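Local coordinates for protein yersinopine synthase (Yersinia pestis, PDB 6C4M) that catalyses the NADPH-dependent reductive condensation of pyruvate with an amino-acid intermediate, the last step in making the metallophore yersinopine, at residues 256-261 and 305-310; 284-287 and 291-294; 323-328 and 358-363; 338-343 and 350-355. All coordinates share one frame; numbering follows the deposited sequence.

Interaction 1 (256-261 and 305-310); sequences TNYVHP and DDYKRL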
loop_
_atom_site.group_PDB
_atom_site.type_symbol
_atom_site.label_atom_id
_atom_site.label_comp_id
_atom_site.label_asym_id
_atom_site.label_seq_id
_atom_site.Cartn_x
_atom_site.Cartn_y
_atom_site.Cartn_z
ATOM N N THR A 256 15.901 -5.395 -13.638
ATOM C CA THR A 256 15.295 -6.690 -13.346
ATOM C C THR A 256 16.187 -7.549 -12.477
ATOM O O THR A 256 15.678 -8.405 -11.758
ATOM C CB THR A 256 14.942 -7.467 -14.612
ATOM O OG1 THR A 256 16.140 -7.733 -15.352
ATOM C CG2 THR A 256 13.938 -6.679 -15.459
ATOM N N ASN A 257 17.498 -7.341 -12.499
ATOM C CA ASN A 257 18.347 -8.112 -11.595
ATOM C C ASN A 257 18.072 -7.782 -10.141
ATOM O O ASN A 257 18.286 -8.634 -9.272
ATOM C CB ASN A 257 19.820 -7.868 -11.889
ATOM C CG ASN A 257 20.259 -8.434 -13.249
ATOM O OD1 ASN A 257 19.749 -8.022 -14.290
ATOM N ND2 ASN A 257 21.192 -9.394 -13.234
ATOM N N TYR A 258 17.638 -6.550 -9.855
ATOM C CA TYR A 258 17.346 -6.115 -8.491
ATOM C C TYR A 258 15.938 -6.495 -8.056
ATOM O O TYR A 258 15.739 -6.903 -6.909
ATOM C CB TYR A 258 17.513 -4.591 -8.373
ATOM C CG TYR A 258 18.931 -4.128 -8.575
ATOM C CD1 TYR A 258 19.825 -4.104 -7.518
ATOM C CD2 TYR A 258 19.382 -3.738 -9.831
ATOM C CE1 TYR A 258 21.140 -3.670 -7.711
ATOM C CE2 TYR A 258 20.690 -3.312 -10.034
ATOM C CZ TYR A 258 21.571 -3.302 -8.968
ATOM O OH TYR A 258 22.889 -2.883 -9.131
ATOM N N VAL A 259 14.957 -6.356 -8.945
ATOM C CA VAL A 259 13.550 -6.361 -8.564
ATOM C C VAL A 259 12.908 -7.733 -8.737
ATOM O O VAL A 259 12.086 -8.149 -7.916
ATOM C CB VAL A 259 12.797 -5.299 -9.388
ATOM C CG1 VAL A 259 11.294 -5.366 -9.183
ATOM C CG2 VAL A 259 13.311 -3.946 -9.023
ATOM N N HIS A 260 13.207 -8.421 -9.828
ATOM C CA HIS A 260 12.538 -9.695 -10.089
ATOM C C HIS A 260 12.813 -10.757 -9.042
ATOM O O HIS A 260 11.857 -11.440 -8.633
ATOM C CB HIS A 260 12.901 -10.201 -11.488
ATOM C CG HIS A 260 12.085 -9.569 -12.562
ATOM N ND1 HIS A 260 12.097 -9.996 -13.876
ATOM C CD2 HIS A 260 11.266 -8.491 -12.523
ATOM C CE1 HIS A 260 11.299 -9.220 -14.592
ATOM N NE2 HIS A 260 10.790 -8.296 -13.796
ATOM N N PRO A 261 14.044 -11.027 -8.617
ATOM C CA PRO A 261 14.237 -12.215 -7.764
ATOM C C PRO A 261 13.474 -12.112 -6.452
ATOM O O PRO A 261 12.855 -13.091 -6.017
ATOM C CB PRO A 261 15.758 -12.272 -7.560
ATOM C CG PRO A 261 16.304 -11.681 -8.868
ATOM C CD PRO A 261 15.335 -10.522 -9.127
ATOM N N ASP A 305 22.283 -5.067 -1.298
ATOM C CA ASP A 305 23.519 -5.123 -0.511
ATOM C C ASP A 305 24.486 -6.152 -1.091
ATOM O O ASP A 305 25.699 -5.935 -1.091
ATOM C CB ASP A 305 23.241 -5.498 0.955
ATOM C CG ASP A 305 22.565 -4.423 1.739
ATOM O OD1 ASP A 305 22.811 -3.227 1.477
ATOM O OD2 ASP A 305 21.821 -4.803 2.672
ATOM N N ASP A 306 23.967 -7.308 -1.518
ATOM C CA ASP A 306 24.818 -8.370 -2.049
ATOM C C ASP A 306 25.516 -7.922 -3.344
ATOM O O ASP A 306 26.717 -8.162 -3.541
ATOM C CB ASP A 306 23.986 -9.628 -2.311
ATOM C CG ASP A 306 23.530 -10.345 -1.027
ATOM O OD1 ASP A 306 23.889 -9.918 0.094
ATOM O OD2 ASP A 306 22.818 -11.365 -1.160
ATOM N N TYR A 307 24.759 -7.297 -4.252
ATOM C CA TYR A 307 25.336 -6.841 -5.508
ATOM C C TYR A 307 26.382 -5.761 -5.262
ATOM O O TYR A 307 27.400 -5.714 -5.946
ATOM C CB TYR A 307 24.247 -6.323 -6.440
ATOM C CG TYR A 307 23.305 -7.364 -7.043
ATOM C CD1 TYR A 307 23.719 -8.655 -7.334
ATOM C CD2 TYR A 307 21.999 -7.026 -7.355
ATOM C CE1 TYR A 307 22.847 -9.586 -7.916
ATOM C CE2 TYR A 307 21.122 -7.942 -7.934
ATOM C CZ TYR A 307 21.536 -9.218 -8.205
ATOM O OH TYR A 307 20.621 -10.122 -8.762
ATOM N N LYS A 308 26.171 -4.909 -4.267
ATOM C CA LYS A 308 27.207 -3.945 -3.914
ATOM C C LYS A 308 28.496 -4.654 -3.519
ATOM O O LYS A 308 29.595 -4.240 -3.929
ATOM C CB LYS A 308 26.732 -3.041 -2.787
ATOM C CG LYS A 308 27.817 -2.245 -2.087
ATOM C CD LYS A 308 27.121 -1.394 -1.006
ATOM C CE LYS A 308 28.079 -0.513 -0.261
ATOM N NZ LYS A 308 29.164 -1.305 0.346
ATOM N N ARG A 309 28.381 -5.717 -2.717
ATOM C CA ARG A 309 29.553 -6.505 -2.342
ATOM C C ARG A 309 30.250 -7.070 -3.567
ATOM O O ARG A 309 31.480 -7.029 -3.663
ATOM C CB ARG A 309 29.161 -7.659 -1.416
ATOM C CG ARG A 309 29.858 -7.633 -0.063
ATOM C CD ARG A 309 29.432 -8.805 0.885
ATOM N NE ARG A 309 27.975 -8.931 1.050
ATOM C CZ ARG A 309 27.223 -8.111 1.777
ATOM N NH1 ARG A 309 27.781 -7.092 2.416
ATOM N NH2 ARG A 309 25.905 -8.302 1.861
ATOM N N LEU A 310 29.474 -7.645 -4.493
ATOM C CA LEU A 310 30.059 -8.282 -5.666
ATOM C C LEU A 310 30.675 -7.254 -6.599
ATOM O O LEU A 310 31.814 -7.414 -7.049
ATOM C CB LEU A 310 28.996 -9.099 -6.408
ATOM C CG LEU A 310 29.449 -9.802 -7.686
ATOM C CD1 LEU A 310 30.614 -10.722 -7.403
ATOM C CD2 LEU A 310 28.297 -10.589 -8.311
HETATM O O HOH W 1 20.900 -11.249 -11.133
#
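Tyr258 and Tyr307 mark the closest backbone approach of helices 255-264 and 294-313, yet their CA atoms stay 8.6 Å apart, so side chains must span the gap. The motif is a T-shaped aromatic pair between two helices of the largely helical part that follows strand 240-243 in this opine dehydrogenase. Tyr307 supplies the edge and Tyr258 the face: the ring planes stand at 89°, the centroids lie 5.2 Å apart, and Tyr307 CD2 comes to 3.5 Å from Tyr258 CE1, near the rim of that face rather than over its middle. Tyr258 puts CG beside its own backbone N (chi1 -65°), with one ring face turned to Tyr307; its hydroxyl goes on to bond Arg252 O.

The polar half of the contact lies beside a proline. Pro261 has no N-H for Asn257 O, the carbonyl one turn earlier, so the helix lacks its usual bond there and is kinked. Tyr307 OH supplies a donor instead: it gives its hydrogen to Asn257 O at 2.8 Å, from well above the carbonyl plane. Tyr307 also leans on Leu410 of helix 401-419, whose Asp406 holds ND1 of the inferred catalytic His260. The amide ND2 of Asn257 has Ser141 OG as its main partner. A water completes the polar end of the contact: it donates to Tyr307 OH at 2.6 Å and takes a weak bond from Asn257 ND2 at 2.8 Å.

Interaction 2 (284-287 and 291-294); sequences YKTQ and PVCP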
loop_
_atom_site.group_PDB
_atom_site.type_symbol
_atom_site.label_atom_id
_atom_site.label_comp_id
_atom_site.label_asym_id
_atom_site.label_seq_id
_atom_site.Cartn_x
_atom_site.Cartn_y
_atom_site.Cartn_z
ATOM N N TYR A 284 3.347 -7.472 -8.509
ATOM C CA TYR A 284 3.666 -6.243 -7.790
ATOM C C TYR A 284 2.655 -5.919 -6.684
ATOM O O TYR A 284 2.840 -4.937 -5.960
ATOM C CB TYR A 284 3.824 -5.063 -8.796
ATOM C CG TYR A 284 5.042 -5.208 -9.733
ATOM C CD1 TYR A 284 6.313 -4.830 -9.316
ATOM C CD2 TYR A 284 4.918 -5.755 -11.021
ATOM C CE1 TYR A 284 7.420 -4.991 -10.140
ATOM C CE2 TYR A 284 6.013 -5.909 -11.847
ATOM C CZ TYR A 284 7.265 -5.532 -11.407
ATOM O OH TYR A 284 8.370 -5.692 -12.225
ATOM N N LYS A 285 1.627 -6.741 -6.484
ATOM C CA LYS A 285 0.619 -6.448 -5.466
ATOM C C LYS A 285 1.068 -6.929 -4.087
ATOM O O LYS A 285 1.912 -7.819 -3.961
ATOM C CB LYS A 285 -0.712 -7.101 -5.815
ATOM C CG LYS A 285 -1.340 -6.564 -7.085
ATOM C CD LYS A 285 -2.776 -7.031 -7.169
ATOM C CE LYS A 285 -3.457 -6.489 -8.393
ATOM N NZ LYS A 285 -4.670 -7.290 -8.710
ATOM N N THR A 286 0.468 -6.335 -3.050
ATOM C CA THR A 286 0.725 -6.719 -1.666
ATOM C C THR A 286 -0.014 -8.010 -1.306
ATOM O O THR A 286 -1.021 -8.385 -1.914
ATOM C CB THR A 286 0.292 -5.639 -0.665
ATOM O OG1 THR A 286 -1.134 -5.606 -0.598
ATOM C CG2 THR A 286 0.783 -4.270 -1.019
ATOM N N GLN A 287 0.486 -8.670 -0.274
ATOM C CA GLN A 287 -0.152 -9.889 0.214
ATOM C C GLN A 287 -1.610 -9.607 0.555
ATOM O O GLN A 287 -1.929 -8.534 1.086
ATOM C CB GLN A 287 0.577 -10.429 1.448
ATOM C CG GLN A 287 1.994 -10.927 1.186
ATOM C CD GLN A 287 2.034 -12.297 0.521
ATOM O OE1 GLN A 287 1.037 -13.022 0.507
ATOM N NE2 GLN A 287 3.205 -12.665 -0.018
ATOM N N PRO A 291 3.184 -10.677 -3.846
ATOM C CA PRO A 291 4.247 -10.988 -2.875
ATOM C C PRO A 291 4.645 -9.848 -1.965
ATOM O O PRO A 291 5.280 -10.107 -0.934
ATOM C CB PRO A 291 5.431 -11.372 -3.785
ATOM C CG PRO A 291 5.182 -10.558 -5.027
ATOM C CD PRO A 291 3.715 -10.533 -5.221
ATOM N N VAL A 292 4.304 -8.601 -2.291
ATOM C CA VAL A 292 4.885 -7.475 -1.567
ATOM C C VAL A 292 4.465 -7.495 -0.106
ATOM O O VAL A 292 3.279 -7.480 0.234
ATOM C CB VAL A 292 4.520 -6.145 -2.243
ATOM C CG1 VAL A 292 5.079 -5.000 -1.440
ATOM C CG2 VAL A 292 5.122 -6.136 -3.651
ATOM N N CYS A 293 5.450 -7.457 0.758
ATOM C CA CYS A 293 5.266 -7.522 2.189
ATOM C C CYS A 293 6.631 -7.233 2.798
ATOM O O CYS A 293 7.635 -7.290 2.089
ATOM C CB CYS A 293 4.762 -8.909 2.607
ATOM S SG CYS A 293 5.936 -10.255 2.324
ATOM N N PRO A 294 6.725 -6.988 4.100
ATOM C CA PRO A 294 8.039 -6.657 4.673
ATOM C C PRO A 294 9.144 -7.688 4.413
ATOM O O PRO A 294 10.275 -7.273 4.146
ATOM C CB PRO A 294 7.708 -6.503 6.163
ATOM C CG PRO A 294 6.296 -5.972 6.154
ATOM C CD PRO A 294 5.632 -6.762 5.071
#
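Lys285 O accepts from Val292 N at 3.0 Å, the shorter of two backbone bonds that tie 284-287 to 291-294. Val292 answers with its own carbonyl: Val292 O takes Gln287 N at 3.1 Å, and the CA-H of Thr286 adds a contact to it, with Thr286 CA 3.3 Å from Val292 O. Thr286 and Val292 thus form a single beta bridge, enough to pinch off a short loop just ahead of helix 294-313, for which Cys293 is the N-cap residue.

Side chains pack around this bridge. The first torsion of Gln287 (chi1 -66°) sets CG beside the backbone N, with Gln287 CG 3.7 Å from Cys293 CB, and the bend at chi2 turns the amide back to Pro291. There Gln287 NE2 makes a weak bond to Pro291 O at 3.4 Å, while Thr268 OG1 is its main partner. Val292 CG2 sits 3.5 Å from Tyr284 O, a buried carbonyl that has no polar partner in the model. Tyr284 starts away from 291-294, and its ring packs on His260, the inferred proton donor/acceptor, and Leu263. Gln287 and Cys293 pack on Ser335 of the second subunit.

Both firm bonds run between main-chain atoms, and Pro291 N, although close to Lys285 O, has no hydrogen to offer. The join therefore rests mainly on the backbone, and the one side-chain hydrogen bond across it is weak.

Interaction 3 (323-328 and 358-363); sequences RFLNDD and FVRYTA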
loop_
_atom_site.group_PDB
_atom_site.type_symbol
_atom_site.label_atom_id
_atom_site.label_comp_id
_atom_site.label_asym_id
_atom_site.label_seq_id
_atom_site.Cartn_x
_atom_site.Cartn_y
_atom_site.Cartn_z
ATOM N N ARG A 323 17.181 5.813 -5.897
ATOM C CA ARG A 323 17.302 6.861 -6.921
ATOM C C ARG A 323 17.123 6.289 -8.324
ATOM O O ARG A 323 16.426 6.883 -9.158
ATOM C CB ARG A 323 18.657 7.580 -6.823
ATOM C CG ARG A 323 18.834 8.804 -7.804
ATOM C CD ARG A 323 20.296 9.011 -8.264
ATOM N NE ARG A 323 20.719 7.793 -8.926
ATOM C CZ ARG A 323 20.314 7.410 -10.131
ATOM N NH1 ARG A 323 19.524 8.193 -10.870
ATOM N NH2 ARG A 323 20.726 6.242 -10.599
ATOM N N PHE A 324 17.756 5.145 -8.602
ATOM C CA PHE A 324 17.616 4.495 -9.908
ATOM C C PHE A 324 16.159 4.141 -10.184
ATOM O O PHE A 324 15.626 4.449 -11.255
ATOM C CB PHE A 324 18.501 3.243 -9.949
ATOM C CG PHE A 324 18.341 2.401 -11.196
ATOM C CD1 PHE A 324 18.772 2.873 -12.439
ATOM C CD2 PHE A 324 17.815 1.114 -11.118
ATOM C CE1 PHE A 324 18.645 2.089 -13.588
ATOM C CE2 PHE A 324 17.694 0.323 -12.262
ATOM C CZ PHE A 324 18.121 0.808 -13.493
ATOM N N LEU A 325 15.502 3.464 -9.239
ATOM C CA LEU A 325 14.102 3.096 -9.444
ATOM C C LEU A 325 13.233 4.316 -9.689
ATOM O O LEU A 325 12.373 4.314 -10.578
ATOM C CB LEU A 325 13.562 2.345 -8.239
ATOM C CG LEU A 325 14.221 1.022 -7.902
ATOM C CD1 LEU A 325 13.682 0.475 -6.551
ATOM C CD2 LEU A 325 13.983 0.005 -9.008
ATOM N N ASN A 326 13.392 5.345 -8.864
ATOM C CA ASN A 326 12.490 6.483 -8.962
ATOM C C ASN A 326 12.872 7.367 -10.143
ATOM O O ASN A 326 12.027 7.681 -10.986
ATOM C CB ASN A 326 12.516 7.292 -7.666
ATOM C CG ASN A 326 11.395 8.310 -7.583
ATOM O OD1 ASN A 326 10.276 8.001 -7.183
ATOM N ND2 ASN A 326 11.698 9.549 -7.971
ATOM N N ASP A 327 14.147 7.758 -10.220
ATOM C CA ASP A 327 14.545 8.826 -11.139
ATOM C C ASP A 327 14.903 8.306 -12.527
ATOM O O ASP A 327 14.800 9.059 -13.493
ATOM C CB ASP A 327 15.730 9.623 -10.571
ATOM C CG ASP A 327 15.370 10.454 -9.353
ATOM O OD1 ASP A 327 14.193 10.428 -8.888
ATOM O OD2 ASP A 327 16.293 11.138 -8.846
ATOM N N ASP A 328 15.312 7.055 -12.668
ATOM C CA ASP A 328 15.593 6.505 -13.996
ATOM C C ASP A 328 14.499 5.594 -14.542
ATOM O O ASP A 328 14.529 5.289 -15.735
ATOM C CB ASP A 328 16.902 5.725 -13.986
ATOM C CG ASP A 328 18.099 6.586 -13.615
ATOM O OD1 ASP A 328 17.990 7.832 -13.665
ATOM O OD2 ASP A 328 19.160 6.009 -13.280
ATOM N N PHE A 358 9.149 -0.316 0.706
ATOM C CA PHE A 358 7.752 -0.712 0.831
ATOM C C PHE A 358 6.845 0.435 0.431
ATOM O O PHE A 358 5.865 0.241 -0.298
ATOM C CB PHE A 358 7.423 -1.208 2.259
ATOM C CG PHE A 358 6.021 -1.722 2.379
ATOM C CD1 PHE A 358 4.974 -0.852 2.589
ATOM C CD2 PHE A 358 5.744 -3.065 2.207
ATOM C CE1 PHE A 358 3.669 -1.314 2.661
ATOM C CE2 PHE A 358 4.453 -3.529 2.294
ATOM C CZ PHE A 358 3.412 -2.637 2.518
ATOM N N VAL A 359 7.186 1.652 0.844
ATOM C CA VAL A 359 6.358 2.794 0.466
ATOM C C VAL A 359 6.395 2.967 -1.044
ATOM O O VAL A 359 5.353 3.147 -1.699
ATOM C CB VAL A 359 6.799 4.072 1.215
ATOM C CG1 VAL A 359 6.033 5.275 0.706
ATOM C CG2 VAL A 359 6.529 3.950 2.704
ATOM N N ARG A 360 7.590 2.878 -1.625
ATOM C CA ARG A 360 7.701 2.994 -3.073
ATOM C C ARG A 360 6.781 2.016 -3.802
ATOM O O ARG A 360 5.994 2.425 -4.659
ATOM C CB ARG A 360 9.151 2.786 -3.490
ATOM C CG ARG A 360 9.390 3.278 -4.874
ATOM C CD ARG A 360 9.812 2.178 -5.745
ATOM N NE ARG A 360 9.921 2.655 -7.107
ATOM C CZ ARG A 360 9.935 1.878 -8.165
ATOM N NH1 ARG A 360 9.885 0.545 -8.018
ATOM N NH2 ARG A 360 10.011 2.449 -9.365
ATOM N N TYR A 361 6.845 0.711 -3.467
ATOM C CA TYR A 361 6.012 -0.251 -4.185
ATOM C C TYR A 361 4.528 -0.091 -3.885
ATOM O O TYR A 361 3.687 -0.369 -4.750
ATOM C CB TYR A 361 6.513 -1.670 -3.919
ATOM C CG TYR A 361 7.687 -1.929 -4.817
ATOM C CD1 TYR A 361 7.498 -2.401 -6.108
ATOM C CD2 TYR A 361 8.985 -1.649 -4.404
ATOM C CE1 TYR A 361 8.574 -2.579 -6.977
ATOM C CE2 TYR A 361 10.067 -1.820 -5.263
ATOM C CZ TYR A 361 9.862 -2.282 -6.546
ATOM O OH TYR A 361 10.959 -2.479 -7.380
ATOM N N THR A 362 4.167 0.350 -2.688
ATOM C CA THR A 362 2.765 0.690 -2.439
ATOM C C THR A 362 2.330 1.829 -3.356
ATOM O O THR A 362 1.295 1.746 -4.028
ATOM C CB THR A 362 2.585 1.047 -0.963
ATOM O OG1 THR A 362 2.997 -0.053 -0.171
ATOM C CG2 THR A 362 1.116 1.449 -0.608
ATOM N N ALA A 363 3.135 2.892 -3.421
ATOM C CA ALA A 363 2.776 4.056 -4.235
ATOM C C ALA A 363 2.641 3.690 -5.709
ATOM O O ALA A 363 1.785 4.234 -6.419
ATOM C CB ALA A 363 3.829 5.139 -4.071
HETATM O O HOH W 2 9.461 5.105 -7.657
#
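Leu325 and Arg360 cross at about a right angle, the leucine lying over the flat guanidinium. Leu325 CB sits above the centre of one face, 3.7 Å from Arg360 CZ, so the charged group packs as a plate against aliphatic carbon. Arg360 gets there by starting with CG anti to its backbone N (chi1 -163°) and bending at the next bond. Its edge does the polar work: Arg360 NE gives its hydrogen to a water at 2.6 Å, nearly in the guanidinium plane, and the water donates to Asn326 OD1 at 3.0 Å. NH2 bonds Tyr330 O, just past the end of helix 321-329. The rotation of the Asn326 amide is fixed by Asn326 ND2 donating to Asp327 OD1 at 2.8 Å and by OD1 taking Val332 N.

Tyr361 crosses Leu325 steeply, its OH 4.1 Å from Leu325 CD1. Both residues also touch Val259, on the helix that carries His260. The helical segments run 31° apart with axes 11.9 Å distant, leaving the arginine between them. This is helix-helix packing in which 350-364 also reaches the second subunit through Phe358, Val359 and Thr362, while the Tyr361 side chain lies about 8 Å from that of the probable catalytic His260.

Interaction 4 (338-343 and 350-355); sequences SRRWID and PLEQQY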
loop_
_atom_site.group_PDB
_atom_site.type_symbol
_atom_site.label_atom_id
_atom_site.label_comp_id
_atom_site.label_asym_id
_atom_site.label_seq_id
_atom_site.Cartn_x
_atom_site.Cartn_y
_atom_site.Cartn_z
ATOM N N SER A 338 10.257 10.569 -0.072
ATOM C CA SER A 338 10.829 11.899 -0.032
ATOM C C SER A 338 12.107 11.968 -0.881
ATOM O O SER A 338 12.753 10.955 -1.184
ATOM C CB SER A 338 11.139 12.289 1.412
ATOM O OG SER A 338 12.152 11.428 1.900
ATOM N N ARG A 339 12.487 13.190 -1.263
ATOM C CA ARG A 339 13.778 13.353 -1.928
ATOM C C ARG A 339 14.898 13.003 -0.973
ATOM O O ARG A 339 15.938 12.494 -1.394
ATOM C CB ARG A 339 13.982 14.794 -2.448
ATOM C CG ARG A 339 13.055 15.219 -3.572
ATOM C CD ARG A 339 13.054 14.228 -4.705
ATOM N NE ARG A 339 14.407 13.894 -5.169
ATOM C CZ ARG A 339 14.660 13.132 -6.226
ATOM N NH1 ARG A 339 13.663 12.668 -6.971
ATOM N NH2 ARG A 339 15.911 12.846 -6.542
ATOM N N ARG A 340 14.716 13.268 0.316
ATOM C CA ARG A 340 15.718 12.826 1.276
ATOM C C ARG A 340 15.905 11.308 1.215
ATOM O O ARG A 340 17.038 10.813 1.271
ATOM C CB ARG A 340 15.328 13.249 2.686
ATOM C CG ARG A 340 16.432 13.015 3.724
ATOM C CD ARG A 340 15.857 12.887 5.140
ATOM N NE ARG A 340 16.477 11.750 5.829
ATOM C CZ ARG A 340 15.843 10.700 6.331
ATOM N NH1 ARG A 340 14.519 10.590 6.288
ATOM N NH2 ARG A 340 16.557 9.753 6.917
ATOM N N TRP A 341 14.807 10.548 1.140
ATOM C CA TRP A 341 14.940 9.091 1.113
ATOM C C TRP A 341 15.712 8.641 -0.138
ATOM O O TRP A 341 16.547 7.732 -0.083
ATOM C CB TRP A 341 13.552 8.435 1.190
ATOM C CG TRP A 341 13.100 8.048 2.616
ATOM C CD1 TRP A 341 13.820 8.162 3.778
ATOM C CD2 TRP A 341 11.833 7.485 2.991
ATOM N NE1 TRP A 341 13.085 7.694 4.839
ATOM C CE2 TRP A 341 11.865 7.272 4.378
ATOM C CE3 TRP A 341 10.684 7.126 2.278
ATOM C CZ2 TRP A 341 10.785 6.727 5.071
ATOM C CZ3 TRP A 341 9.636 6.577 2.952
ATOM C CH2 TRP A 341 9.682 6.376 4.340
ATOM N N ILE A 342 15.458 9.302 -1.260
ATOM C CA ILE A 342 16.111 8.957 -2.518
ATOM C C ILE A 342 17.599 9.276 -2.456
ATOM O O ILE A 342 18.447 8.424 -2.753
ATOM C CB ILE A 342 15.404 9.692 -3.662
ATOM C CG1 ILE A 342 14.047 9.023 -3.899
ATOM C CG2 ILE A 342 16.274 9.725 -4.952
ATOM C CD1 ILE A 342 13.055 9.881 -4.672
ATOM N N ASP A 343 17.935 10.505 -2.058
ATOM C CA ASP A 343 19.328 10.956 -2.132
ATOM C C ASP A 343 20.191 10.244 -1.114
ATOM O O ASP A 343 21.380 10.030 -1.349
ATOM C CB ASP A 343 19.458 12.474 -1.873
ATOM C CG ASP A 343 18.723 13.323 -2.883
ATOM O OD1 ASP A 343 18.523 12.839 -4.013
ATOM O OD2 ASP A 343 18.349 14.474 -2.526
ATOM N N PRO A 350 19.233 -0.193 7.340
ATOM C CA PRO A 350 18.422 -1.207 6.658
ATOM C C PRO A 350 16.932 -1.063 6.852
ATOM O O PRO A 350 16.158 -1.168 5.896
ATOM C CB PRO A 350 18.903 -2.520 7.297
ATOM C CG PRO A 350 20.297 -2.245 7.726
ATOM C CD PRO A 350 20.333 -0.792 8.119
ATOM N N LEU A 351 16.502 -0.844 8.088
ATOM C CA LEU A 351 15.067 -0.803 8.332
ATOM C C LEU A 351 14.441 0.380 7.617
ATOM O O LEU A 351 13.323 0.288 7.094
ATOM C CB LEU A 351 14.783 -0.754 9.836
ATOM C CG LEU A 351 13.314 -0.912 10.213
ATOM C CD1 LEU A 351 12.718 -2.199 9.633
ATOM C CD2 LEU A 351 13.185 -0.920 11.703
ATOM N N GLU A 352 15.160 1.495 7.559
ATOM C CA GLU A 352 14.632 2.672 6.874
ATOM C C GLU A 352 14.678 2.502 5.365
ATOM O O GLU A 352 13.765 2.948 4.654
ATOM C CB GLU A 352 15.404 3.926 7.269
ATOM C CG GLU A 352 14.672 5.194 6.823
ATOM C CD GLU A 352 15.180 6.456 7.498
ATOM O OE1 GLU A 352 16.211 6.406 8.210
ATOM O OE2 GLU A 352 14.537 7.498 7.298
ATOM N N GLN A 353 15.748 1.885 4.853
ATOM C CA GLN A 353 15.765 1.471 3.461
ATOM C C GLN A 353 14.535 0.647 3.126
ATOM O O GLN A 353 13.867 0.875 2.104
ATOM C CB GLN A 353 17.036 0.650 3.166
ATOM C CG GLN A 353 18.322 1.460 3.040
ATOM C CD GLN A 353 19.452 0.602 2.446
ATOM O OE1 GLN A 353 19.322 -0.621 2.314
ATOM N NE2 GLN A 353 20.538 1.240 2.074
ATOM N N GLN A 354 14.213 -0.318 3.993
ATOM C CA GLN A 354 13.093 -1.189 3.714
ATOM C C GLN A 354 11.785 -0.420 3.724
ATOM O O GLN A 354 10.961 -0.569 2.812
ATOM C CB GLN A 354 13.086 -2.335 4.729
ATOM C CG GLN A 354 14.202 -3.387 4.429
ATOM C CD GLN A 354 14.354 -4.386 5.564
ATOM O OE1 GLN A 354 13.379 -4.775 6.177
ATOM N NE2 GLN A 354 15.581 -4.749 5.879
ATOM N N TYR A 355 11.563 0.390 4.762
ATOM C CA TYR A 355 10.350 1.205 4.818
ATOM C C TYR A 355 10.214 2.010 3.531
ATOM O O TYR A 355 9.163 1.981 2.874
ATOM C CB TYR A 355 10.389 2.108 6.068
ATOM C CG TYR A 355 9.154 2.968 6.368
ATOM C CD1 TYR A 355 7.931 2.726 5.767
ATOM C CD2 TYR A 355 9.236 4.018 7.271
ATOM C CE1 TYR A 355 6.843 3.501 6.044
ATOM C CE2 TYR A 355 8.143 4.820 7.551
ATOM C CZ TYR A 355 6.947 4.554 6.938
ATOM O OH TYR A 355 5.837 5.310 7.238
#
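Trp341 and Glu352 meet between two short helical segments, 339-343 and 350-355, whose axes pass 11.0 Å apart with their directions at 121°. Glu352 OE2 is the focus, taking three N-H groups. Trp341 NE1 donates to Glu352 OE2 from 2.9 Å, nearly in the indole plane but tilted out of the carboxylate plane on its anti side. Arg340 brings both terminal nitrogens end-on to Glu352 OE2, NH2 at 3.1 Å from above the carboxylate plane and NH1 at 3.3 Å, tilted, on the syn side; Arg340 NE also forms a salt bridge with Glu344. Glu352 reaches both donors because its chain runs out extended beyond CG, and this crowd of hydrogens would probably favour its ionised form.

The unit is a pair of consecutive helices joined by a short loop at the dimer interface: Leu348 from that loop packs on Arg340 and Trp341, while Tyr355 meets Tyr355 of the second subunit ring to ring. Beyond NE1, the six-membered ring of Trp341 points its edge at the face of Tyr355, planes 69° apart, with Trp341 CH2 3.8 Å from Tyr355 CD2. Ser338 OG, at the N-cap of the first helix, accepts from Trp341 N at 2.9 Å.

How the interactions relate
All four contacts are largely buried, but interaction 1 lies nearest the chain centre and has no neighbour from the second subunit, whereas interactions 2, 3 and 4 all touch it. Interactions 3 and 4 share helix 350-364, and the Asp327-Arg339 salt bridge links their other helices. Interaction 2 meets that same shared helix within interaction 3, where Tyr284 packs on Tyr361 and Val292 on Phe358, while Val259 joins interaction 1 to interaction 3. The chemistry shifts with place: a tyrosine serving a helix carbonyl inside, main-chain bonds in the loop, an arginine bridged by water between helices, and a full salt bridge in interaction 4, where Arg340 is exposed.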